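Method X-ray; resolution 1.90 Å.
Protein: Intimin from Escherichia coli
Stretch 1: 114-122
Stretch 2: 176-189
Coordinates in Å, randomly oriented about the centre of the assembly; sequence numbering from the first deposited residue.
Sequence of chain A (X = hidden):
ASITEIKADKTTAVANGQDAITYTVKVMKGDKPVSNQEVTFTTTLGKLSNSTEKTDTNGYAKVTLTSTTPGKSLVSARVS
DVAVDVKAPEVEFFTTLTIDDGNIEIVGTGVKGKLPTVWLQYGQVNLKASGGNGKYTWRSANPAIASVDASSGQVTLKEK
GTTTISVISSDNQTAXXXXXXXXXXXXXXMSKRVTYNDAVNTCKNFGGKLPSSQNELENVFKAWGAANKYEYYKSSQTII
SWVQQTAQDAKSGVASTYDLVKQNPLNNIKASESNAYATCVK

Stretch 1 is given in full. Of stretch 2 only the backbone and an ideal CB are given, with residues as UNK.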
# COMPACT_ATOMS: atom_id res chain seq x y z
N LYS A 114 -5.45 -5.39 -10.66
CA LYS A 114 -6.32 -4.92 -9.59
C LYS A 114 -6.45 -6.04 -8.56
O LYS A 114 -6.14 -7.19 -8.85
CB LYS A 114 -7.70 -4.56 -10.13
CG LYS A 114 -7.72 -3.38 -11.08
CD LYS A 114 -9.16 -2.95 -11.33
CE LYS A 114 -9.25 -1.66 -12.13
NZ LYS A 114 -10.65 -1.14 -12.14
N LEU A 115 -6.93 -5.71 -7.36
CA LEU A 115 -7.11 -6.72 -6.33
C LEU A 115 -8.29 -7.61 -6.72
O LEU A 115 -9.36 -7.11 -7.04
CB LEU A 115 -7.42 -6.06 -4.98
CG LEU A 115 -7.53 -7.04 -3.82
CD1 LEU A 115 -6.12 -7.50 -3.44
CD2 LEU A 115 -8.21 -6.39 -2.64
N PRO A 116 -8.11 -8.94 -6.69
CA PRO A 116 -9.21 -9.83 -7.05
C PRO A 116 -10.42 -9.59 -6.14
O PRO A 116 -10.26 -9.15 -5.00
CB PRO A 116 -8.62 -11.23 -6.85
CG PRO A 116 -7.16 -11.01 -7.11
CD PRO A 116 -6.89 -9.71 -6.39
N THR A 117 -11.62 -9.87 -6.65
CA THR A 117 -12.85 -9.70 -5.88
C THR A 117 -13.29 -11.03 -5.28
O THR A 117 -14.35 -11.12 -4.66
CB THR A 117 -13.98 -9.14 -6.74
OG1 THR A 117 -14.21 -10.00 -7.85
CG2 THR A 117 -13.62 -7.74 -7.24
N VAL A 118 -12.48 -12.06 -5.51
CA VAL A 118 -12.72 -13.40 -4.97
C VAL A 118 -11.42 -13.67 -4.21
O VAL A 118 -10.34 -13.68 -4.80
CB VAL A 118 -12.91 -14.45 -6.08
CG1 VAL A 118 -13.15 -15.82 -5.46
CG2 VAL A 118 -14.09 -14.07 -6.94
N TRP A 119 -11.52 -13.88 -2.90
CA TRP A 119 -10.31 -14.07 -2.11
C TRP A 119 -10.07 -15.45 -1.53
O TRP A 119 -10.92 -15.98 -0.81
CB TRP A 119 -10.28 -13.13 -0.91
CG TRP A 119 -10.37 -11.66 -1.16
CD1 TRP A 119 -10.33 -11.02 -2.36
CD2 TRP A 119 -10.50 -10.65 -0.16
NE1 TRP A 119 -10.43 -9.66 -2.17
CE2 TRP A 119 -10.54 -9.41 -0.82
CE3 TRP A 119 -10.59 -10.68 1.24
CZ2 TRP A 119 -10.66 -8.19 -0.14
CZ3 TRP A 119 -10.72 -9.47 1.92
CH2 TRP A 119 -10.75 -8.25 1.23
N LEU A 120 -8.91 -16.01 -1.82
CA LEU A 120 -8.54 -17.26 -1.21
C LEU A 120 -8.18 -16.73 0.18
O LEU A 120 -7.39 -15.79 0.29
CB LEU A 120 -7.28 -17.84 -1.87
CG LEU A 120 -6.62 -19.03 -1.18
CD1 LEU A 120 -7.60 -20.20 -1.13
CD2 LEU A 120 -5.36 -19.43 -1.95
N GLN A 121 -8.75 -17.27 1.25
CA GLN A 121 -8.41 -16.76 2.57
C GLN A 121 -6.92 -16.90 2.83
O GLN A 121 -6.33 -17.96 2.58
CB GLN A 121 -9.18 -17.48 3.68
CG GLN A 121 -9.05 -16.75 5.02
CD GLN A 121 -9.79 -17.41 6.17
OE1 GLN A 121 -10.32 -16.73 7.04
NE2 GLN A 121 -9.81 -18.74 6.19
N TYR A 122 -6.31 -15.83 3.32
CA TYR A 122 -4.88 -15.80 3.61
C TYR A 122 -4.04 -15.74 2.35
O TYR A 122 -2.84 -16.02 2.37
CB TYR A 122 -4.49 -16.99 4.49
CG TYR A 122 -5.26 -16.98 5.80
CD1 TYR A 122 -5.88 -18.13 6.28
CD2 TYR A 122 -5.42 -15.79 6.52
CE1 TYR A 122 -6.66 -18.10 7.45
CE2 TYR A 122 -6.19 -15.75 7.68
CZ TYR A 122 -6.81 -16.90 8.14
OH TYR A 122 -7.57 -16.86 9.28
N UNK A 176 -2.56 6.09 0.49
CA UNK A 176 -3.43 5.01 0.93
C UNK A 176 -4.20 4.32 -0.19
O UNK A 176 -4.59 4.94 -1.19
CB UNK A 176 -4.43 5.55 1.96
N UNK A 177 -4.42 3.02 0.01
CA UNK A 177 -5.16 2.19 -0.93
C UNK A 177 -6.32 1.54 -0.19
O UNK A 177 -6.13 0.97 0.89
CB UNK A 177 -4.26 1.14 -1.57
N UNK A 178 -7.52 1.62 -0.75
CA UNK A 178 -8.68 1.03 -0.10
C UNK A 178 -8.98 -0.34 -0.67
O UNK A 178 -9.10 -0.52 -1.88
CB UNK A 178 -9.90 1.94 -0.25
N UNK A 179 -9.11 -1.31 0.23
CA UNK A 179 -9.43 -2.68 -0.14
C UNK A 179 -10.95 -2.77 -0.17
O UNK A 179 -11.61 -2.58 0.86
CB UNK A 179 -8.82 -3.69 0.83
N UNK A 180 -11.50 -3.04 -1.34
CA UNK A 180 -12.95 -3.16 -1.50
C UNK A 180 -13.43 -4.49 -0.95
O UNK A 180 -12.68 -5.47 -0.92
CB UNK A 180 -13.35 -3.02 -2.97
N UNK A 181 -14.69 -4.52 -0.52
CA UNK A 181 -15.29 -5.73 0.03
C UNK A 181 -15.38 -6.76 -1.09
O UNK A 181 -15.88 -6.47 -2.17
CB UNK A 181 -16.67 -5.45 0.64
N UNK A 182 -14.88 -7.98 -0.84
CA UNK A 182 -14.90 -9.05 -1.84
C UNK A 182 -16.27 -9.69 -1.98
O UNK A 182 -17.08 -9.64 -1.06
CB UNK A 182 -13.87 -10.12 -1.48
N UNK A 183 -16.52 -10.29 -3.14
CA UNK A 183 -17.79 -10.96 -3.39
C UNK A 183 -17.80 -12.32 -2.69
O UNK A 183 -18.83 -12.75 -2.18
CB UNK A 183 -18.03 -11.12 -4.89
N UNK A 184 -16.65 -12.98 -2.66
CA UNK A 184 -16.53 -14.30 -2.03
C UNK A 184 -15.21 -14.53 -1.31
O UNK A 184 -14.18 -13.98 -1.70
CB UNK A 184 -16.71 -15.39 -3.09
N UNK A 185 -15.25 -15.35 -0.26
CA UNK A 185 -14.07 -15.72 0.51
C UNK A 185 -13.99 -17.25 0.47
O UNK A 185 -14.97 -17.93 0.77
CB UNK A 185 -14.14 -15.19 1.94
N UNK A 186 -12.82 -17.77 0.12
CA UNK A 186 -12.60 -19.22 0.00
C UNK A 186 -11.85 -19.73 1.22
O UNK A 186 -10.72 -19.32 1.49
CB UNK A 186 -11.83 -19.55 -1.28
N UNK A 187 -12.47 -20.64 1.97
CA UNK A 187 -11.86 -21.15 3.19
C UNK A 187 -11.61 -22.66 3.23
O UNK A 187 -12.50 -23.42 3.59
CB UNK A 187 -12.75 -20.77 4.38
N UNK A 188 -10.40 -23.10 2.85
CA UNK A 188 -10.07 -24.53 2.86
C UNK A 188 -9.79 -24.95 4.31
O UNK A 188 -9.08 -24.25 5.04
CB UNK A 188 -8.87 -24.83 1.96
N UNK A 189 -10.35 -26.09 4.72
CA UNK A 189 -10.12 -26.60 6.06
C UNK A 189 -9.12 -27.76 5.90
O UNK A 189 -9.49 -28.90 5.63
CB UNK A 189 -11.42 -27.04 6.73

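Positions 176 and 178 have nothing of stretch 1 near their CBs, so the contact sets no preference; they are Thr176 and Thr178. At 177 the CB points toward stretch 1 but stops well short of it. Only a long side chain could bridge the gap, an aromatic or a long polar one. Tyr177 does so with chi1 t: Tyr177 OH comes within 3.3 Å of Leu115 CB, and a water binds both Tyr177 OH (2.6 Å) and Leu115 N (3.0 Å).

At 179 the CB points sideways, yet the ideal CB of 179 lies 4.4 Å from Leu115 CD2 and 5.0 Å from Trp119 CZ2. This apolar corner suits a branched aliphatic. Ile179 fills it, Ile179 CG2 lying 3.8 Å from Leu115 CD2 and 3.4 Å from Trp119 CZ2.

Positions 180 and 181 leave the strand, with CBs sideways and away, and tolerate much. They are Ala180, whose backbone O shares a water with Pro116 O, and Thr181.

The demanding site is 182. The ideal CB of 182 points toward stretch 1 and sits 3.5 Å from Trp119 CE2, over the indole, while phi of -77° permits proline. A compact apolar residue fits: alanine or proline. Pro182 lays its CB 3.5 Å from the centroid of the five-membered ring of Trp119, 12° off the normal, a CH-pi contact.

At 183 the backbone N donates to Thr117 O (2.8 Å), so proline is unsuitable; phi/psi of -77/-37 and a sideways CB admit most other residues, and Thr117 nearby makes a polar one reasonable. It is Asn183, with Asn183 OD1 3.8 Å from Thr117 OG1, too far to count as a bond.

From 184 the chains run parallel. The ideal CB of 184 is 4.3 Å from Val118 CG1, on the same face; small or beta-branched residues suit. Ser184 is modest here, but Ser184 O accepts from Trp119 N (2.9 Å).

Position 185 lies on the Trp119 side, where an aliphatic could reach back to the ring. Leu185 puts CD1 near the plane of the indole, at its edge, and Leu185 CD1 is 4.0 Å from Trp119 CB.

At 186 the ideal CB of 186 is 4.0 Å from Leu120 CA, on the face of Val118 and Leu120: a beta-branched aliphatic is apt. Ile186 CB packs against Leu120 CD1 (4.2 Å), while Ile186 N donates to Trp119 O (2.8 Å) and Ile186 O accepts from Gln121 N (2.9 Å).

At 187, beside the Gln121 side chain, a modest aliphatic or polar residue would do; it is Val187. At 188 nothing is near CB, so many residues would do, and phi of -77° allows proline; Pro188 CG lies 4.1 Å from Leu120 CD1. Stretch 1 leaves 189 free; it is Asn189, whose ND2 is hydrogen-bonded elsewhere in the structure.

Stretch 2 (176-189) TYTIATPNSLIVPN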
# COMPACT_ATOMS: atom_id res chain seq x y z
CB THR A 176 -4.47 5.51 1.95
OG1 THR A 176 -5.36 6.43 1.30
CG2 THR A 176 -3.78 6.22 3.09
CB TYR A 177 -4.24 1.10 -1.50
CG TYR A 177 -4.99 0.03 -2.26
CD1 TYR A 177 -5.33 -1.18 -1.65
CD2 TYR A 177 -5.42 0.24 -3.57
CE1 TYR A 177 -6.06 -2.14 -2.32
CE2 TYR A 177 -6.16 -0.72 -4.25
CZ TYR A 177 -6.48 -1.91 -3.62
OH TYR A 177 -7.23 -2.86 -4.27
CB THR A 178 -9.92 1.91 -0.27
OG1 THR A 178 -10.33 1.91 -1.64
CG2 THR A 178 -9.63 3.32 0.15
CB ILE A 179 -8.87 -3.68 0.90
CG1 ILE A 179 -7.34 -3.72 0.81
CG2 ILE A 179 -9.45 -5.07 0.66
CD1 ILE A 179 -6.69 -4.57 1.88
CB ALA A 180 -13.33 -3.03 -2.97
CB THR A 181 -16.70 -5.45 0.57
OG1 THR A 181 -16.62 -4.44 1.58
CG2 THR A 181 -17.30 -6.71 1.17
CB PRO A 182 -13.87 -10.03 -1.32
CG PRO A 182 -14.05 -9.91 0.17
CD PRO A 182 -14.16 -8.41 0.37
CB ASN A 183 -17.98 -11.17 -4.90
CG ASN A 183 -18.34 -9.88 -5.62
OD1 ASN A 183 -17.76 -9.56 -6.67
ND2 ASN A 183 -19.29 -9.14 -5.08
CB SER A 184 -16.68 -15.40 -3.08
OG SER A 184 -17.97 -15.38 -3.66
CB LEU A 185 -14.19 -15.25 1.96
CG LEU A 185 -12.99 -15.56 2.86
CD1 LEU A 185 -11.78 -14.75 2.42
CD2 LEU A 185 -13.34 -15.25 4.31
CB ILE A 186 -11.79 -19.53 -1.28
CG1 ILE A 186 -12.40 -18.78 -2.48
CG2 ILE A 186 -11.78 -21.02 -1.55
CD1 ILE A 186 -13.87 -19.10 -2.73
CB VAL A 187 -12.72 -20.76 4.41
CG1 VAL A 187 -12.09 -21.29 5.70
CG2 VAL A 187 -12.89 -19.24 4.47
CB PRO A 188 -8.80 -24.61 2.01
CG PRO A 188 -8.82 -23.35 1.19
CD PRO A 188 -9.36 -22.33 2.15
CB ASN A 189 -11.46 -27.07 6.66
CG ASN A 189 -12.45 -25.91 6.84
OD1 ASN A 189 -12.34 -25.13 7.79
ND2 ASN A 189 -13.41 -25.79 5.92
O HOH W 1 -7.49 -2.79 -6.86
O HOH W 2 -12.13 -7.09 -3.31
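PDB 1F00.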